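Local coordinates for Sts-2 protein (Mus musculus, PDB 3D4I) that carries a histidine phosphatase domain with acid-dependent phosphatase activity and probably interferes with CBL-mediated down-regulation of receptor-type tyrosine kinases, at residues 92-97 against 117-122. Numbering follows the deposited sequence.
Sequences VFASPA and LKIRVE
Over one face of the Phe93 ring lies the aliphatic part of Arg120, whose CD makes a CH-pi contact 4.0 Å from the ring centroid, displaced toward the rim; Ile186 of helix 172-187 and Thr197 and Ile199 of strand 196-201 also touch Phe93. Arg120 CB lies 3.6 Å from Phe93 CD2, and a bend at chi2 (147°) carries the chain across the ring until NH1 approaches CZ, the guanidinium plane turned 46° from that of the ring. An alanine in place of Phe93 would probably leave this aliphatic chain without its aromatic support and freer to turn. Beneath the pair the backbones run parallel. Arg120 N donates a hydrogen bond to Val92 O and Glu122 N to Ala94 O, both nearly straight, while Arg120 O, between them, accepts Ala94 N at 2.9 Å. At the start of the pairing, a water accepts from Val92 N and donates to Lys118 O. On the other sheet face Ala94 CB meets Ile119 CG2 at 3.8 Å; farther along, Val121 CG1, anti to its backbone N, packs on Pro96. Past the strand end, Ser95 OG is hydrogen-bonded to His202 NE2, and the Glu122 carboxylate to Tyr157. Helix 98-111 connects both strands, illustrating the parallel beta-alpha-beta crossover by which the histidine phosphatase fold adds an edge strand.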
ATOM      1  N   VAL A  92     -12.275  19.841  -5.366  1.00 18.84           N
ATOM      2  CA  VAL A  92     -10.943  19.503  -4.907  1.00 19.06           C
ATOM      3  C   VAL A  92      -9.899  20.489  -5.369  1.00 19.15           C
ATOM      4  O   VAL A  92      -9.824  20.875  -6.551  1.00 18.54           O
ATOM      5  CB  VAL A  92     -10.532  17.970  -5.020  1.00 20.45           C
ATOM      6  CG1 VAL A  92     -11.642  17.051  -5.504  1.00 19.45           C
ATOM      7  CG2 VAL A  92      -9.186  17.724  -5.701  1.00 20.35           C
ATOM      8  N   PHE A  93      -9.157  20.945  -4.371  1.00 18.26           N
ATOM      9  CA  PHE A  93      -8.045  21.830  -4.548  1.00 18.94           C
ATOM     10  C   PHE A  93      -6.795  21.045  -4.177  1.00 19.10           C
ATOM     11  O   PHE A  93      -6.834  20.204  -3.259  1.00 19.19           O
ATOM     12  CB  PHE A  93      -8.209  23.052  -3.649  1.00 18.50           C
ATOM     13  CG  PHE A  93      -9.425  23.875  -3.964  1.00 19.24           C
ATOM     14  CD1 PHE A  93     -10.682  23.477  -3.510  1.00 19.28           C
ATOM     15  CD2 PHE A  93      -9.325  25.041  -4.728  1.00 18.31           C
ATOM     16  CE1 PHE A  93     -11.835  24.227  -3.820  1.00 19.90           C
ATOM     17  CE2 PHE A  93     -10.467  25.807  -5.020  1.00 19.08           C
ATOM     18  CZ  PHE A  93     -11.718  25.394  -4.566  1.00 19.19           C
ATOM     19  N   ALA A  94      -5.704  21.283  -4.903  1.00 18.46           N
ATOM     20  CA  ALA A  94      -4.438  20.627  -4.580  1.00 18.15           C
ATOM     21  C   ALA A  94      -3.294  21.620  -4.646  1.00 17.60           C
ATOM     22  O   ALA A  94      -3.279  22.512  -5.499  1.00 18.22           O
ATOM     23  CB  ALA A  94      -4.167  19.464  -5.567  1.00 17.74           C
ATOM     24  N   SER A  95      -2.324  21.439  -3.766  1.00 17.66           N
ATOM     25  CA  SER A  95      -1.013  22.036  -3.908  1.00 17.60           C
ATOM     26  C   SER A  95      -0.378  21.679  -5.264  1.00 17.65           C
ATOM     27  O   SER A  95      -0.564  20.565  -5.766  1.00 18.48           O
ATOM     28  CB  SER A  95      -0.129  21.548  -2.762  1.00 18.65           C
ATOM     29  OG  SER A  95       1.239  21.691  -3.075  1.00 18.71           O
ATOM     30  N   PRO A  96       0.358  22.628  -5.876  1.00 17.58           N
ATOM     31  CA  PRO A  96       0.995  22.364  -7.187  1.00 17.22           C
ATOM     32  C   PRO A  96       2.097  21.258  -7.189  1.00 17.55           C
ATOM     33  O   PRO A  96       2.520  20.803  -8.277  1.00 17.28           O
ATOM     34  CB  PRO A  96       1.585  23.736  -7.567  1.00 17.49           C
ATOM     35  CG  PRO A  96       1.845  24.425  -6.233  1.00 16.55           C
ATOM     36  CD  PRO A  96       0.628  23.998  -5.399  1.00 16.66           C
ATOM     37  N   ALA A  97       2.555  20.836  -6.007  1.00 17.20           N
ATOM     38  CA  ALA A  97       3.513  19.731  -5.887  1.00 16.95           C
ATOM     39  C   ALA A  97       2.965  18.463  -6.540  1.00 17.19           C
ATOM     40  O   ALA A  97       1.782  18.122  -6.388  1.00 16.95           O
ATOM     41  CB  ALA A  97       3.888  19.476  -4.432  1.00 17.87           C
ATOM     42  N   LEU A 117     -15.153  16.124 -11.607  1.00 25.59           N
ATOM     43  CA  LEU A 117     -14.514  17.244 -10.924  1.00 25.60           C
ATOM     44  C   LEU A 117     -13.118  17.502 -11.456  1.00 25.71           C
ATOM     45  O   LEU A 117     -12.322  16.569 -11.575  1.00 26.59           O
ATOM     46  CB  LEU A 117     -14.445  16.981  -9.418  1.00 24.76           C
ATOM     47  CG  LEU A 117     -15.760  16.640  -8.724  1.00 25.73           C
ATOM     48  CD1 LEU A 117     -15.545  16.337  -7.236  1.00 26.12           C
ATOM     49  CD2 LEU A 117     -16.750  17.797  -8.899  1.00 24.95           C
ATOM     50  N   LYS A 118     -12.819  18.763 -11.746  1.00 25.20           N
ATOM     51  CA  LYS A 118     -11.472  19.164 -12.102  1.00 25.86           C
ATOM     52  C   LYS A 118     -10.682  19.550 -10.867  1.00 25.18           C
ATOM     53  O   LYS A 118     -11.205  20.208  -9.953  1.00 25.71           O
ATOM     54  CB  LYS A 118     -11.469  20.362 -13.068  1.00 26.34           C
ATOM     55  CG  LYS A 118     -12.371  20.225 -14.273  1.00 29.01           C
ATOM     56  CD  LYS A 118     -12.035  21.277 -15.325  1.00 30.03           C
ATOM     57  CE  LYS A 118     -13.177  21.421 -16.308  1.00 33.36           C
ATOM     58  NZ  LYS A 118     -13.480  20.128 -17.001  1.00 36.27           N
ATOM     59  N   ILE A 119      -9.407  19.181 -10.866  1.00 24.16           N
ATOM     60  CA  ILE A 119      -8.511  19.527  -9.777  1.00 22.79           C
ATOM     61  C   ILE A 119      -8.130  20.976  -9.921  1.00 22.59           C
ATOM     62  O   ILE A 119      -7.593  21.381 -10.956  1.00 22.03           O
ATOM     63  CB  ILE A 119      -7.244  18.641  -9.765  1.00 22.71           C
ATOM     64  CG1 ILE A 119      -7.612  17.162  -9.526  1.00 21.84           C
ATOM     65  CG2 ILE A 119      -6.225  19.160  -8.724  1.00 22.89           C
ATOM     66  CD1 ILE A 119      -6.522  16.166  -9.982  1.00 22.24           C
ATOM     67  N   ARG A 120      -8.407  21.755  -8.877  1.00 22.07           N
ATOM     68  CA  ARG A 120      -8.038  23.159  -8.854  1.00 22.17           C
ATOM     69  C   ARG A 120      -6.683  23.317  -8.202  1.00 22.25           C
ATOM     70  O   ARG A 120      -6.550  23.129  -6.990  1.00 20.76           O
ATOM     71  CB  ARG A 120      -9.093  23.962  -8.107  1.00 22.58           C
ATOM     72  CG  ARG A 120     -10.326  24.161  -8.964  1.00 25.17           C
ATOM     73  CD  ARG A 120     -11.586  24.206  -8.146  1.00 32.06           C
ATOM     74  NE  ARG A 120     -12.713  24.618  -8.978  1.00 33.80           N
ATOM     75  CZ  ARG A 120     -13.943  24.819  -8.528  1.00 36.83           C
ATOM     76  NH1 ARG A 120     -14.222  24.629  -7.249  1.00 38.70           N
ATOM     77  NH2 ARG A 120     -14.893  25.214  -9.367  1.00 38.16           N
ATOM     78  N   VAL A 121      -5.681  23.659  -9.006  1.00 21.25           N
ATOM     79  CA  VAL A 121      -4.332  23.777  -8.462  1.00 21.22           C
ATOM     80  C   VAL A 121      -4.177  25.143  -7.807  1.00 21.51           C
ATOM     81  O   VAL A 121      -4.338  26.196  -8.458  1.00 21.38           O
ATOM     82  CB  VAL A 121      -3.229  23.493  -9.514  1.00 21.18           C
ATOM     83  CG1 VAL A 121      -1.821  23.659  -8.896  1.00 20.33           C
ATOM     84  CG2 VAL A 121      -3.377  22.099 -10.082  1.00 21.40           C
ATOM     85  N   GLU A 122      -3.898  25.105  -6.510  1.00 20.77           N
ATOM     86  CA  GLU A 122      -3.796  26.302  -5.688  1.00 20.83           C
ATOM     87  C   GLU A 122      -2.416  26.397  -5.050  1.00 20.06           C
ATOM     88  O   GLU A 122      -2.165  25.789  -4.015  1.00 20.31           O
ATOM     89  CB  GLU A 122      -4.888  26.318  -4.599  1.00 20.06           C
ATOM     90  CG  GLU A 122      -4.861  27.575  -3.671  1.00 21.13           C
ATOM     91  CD  GLU A 122      -4.841  28.895  -4.453  1.00 21.89           C
ATOM     92  OE1 GLU A 122      -5.843  29.176  -5.120  1.00 21.10           O
ATOM     93  OE2 GLU A 122      -3.826  29.643  -4.400  1.00 21.31           O
TER
HETATM   94  O   HOH W   1     -12.955  20.973  -8.169  1.00 23.25           O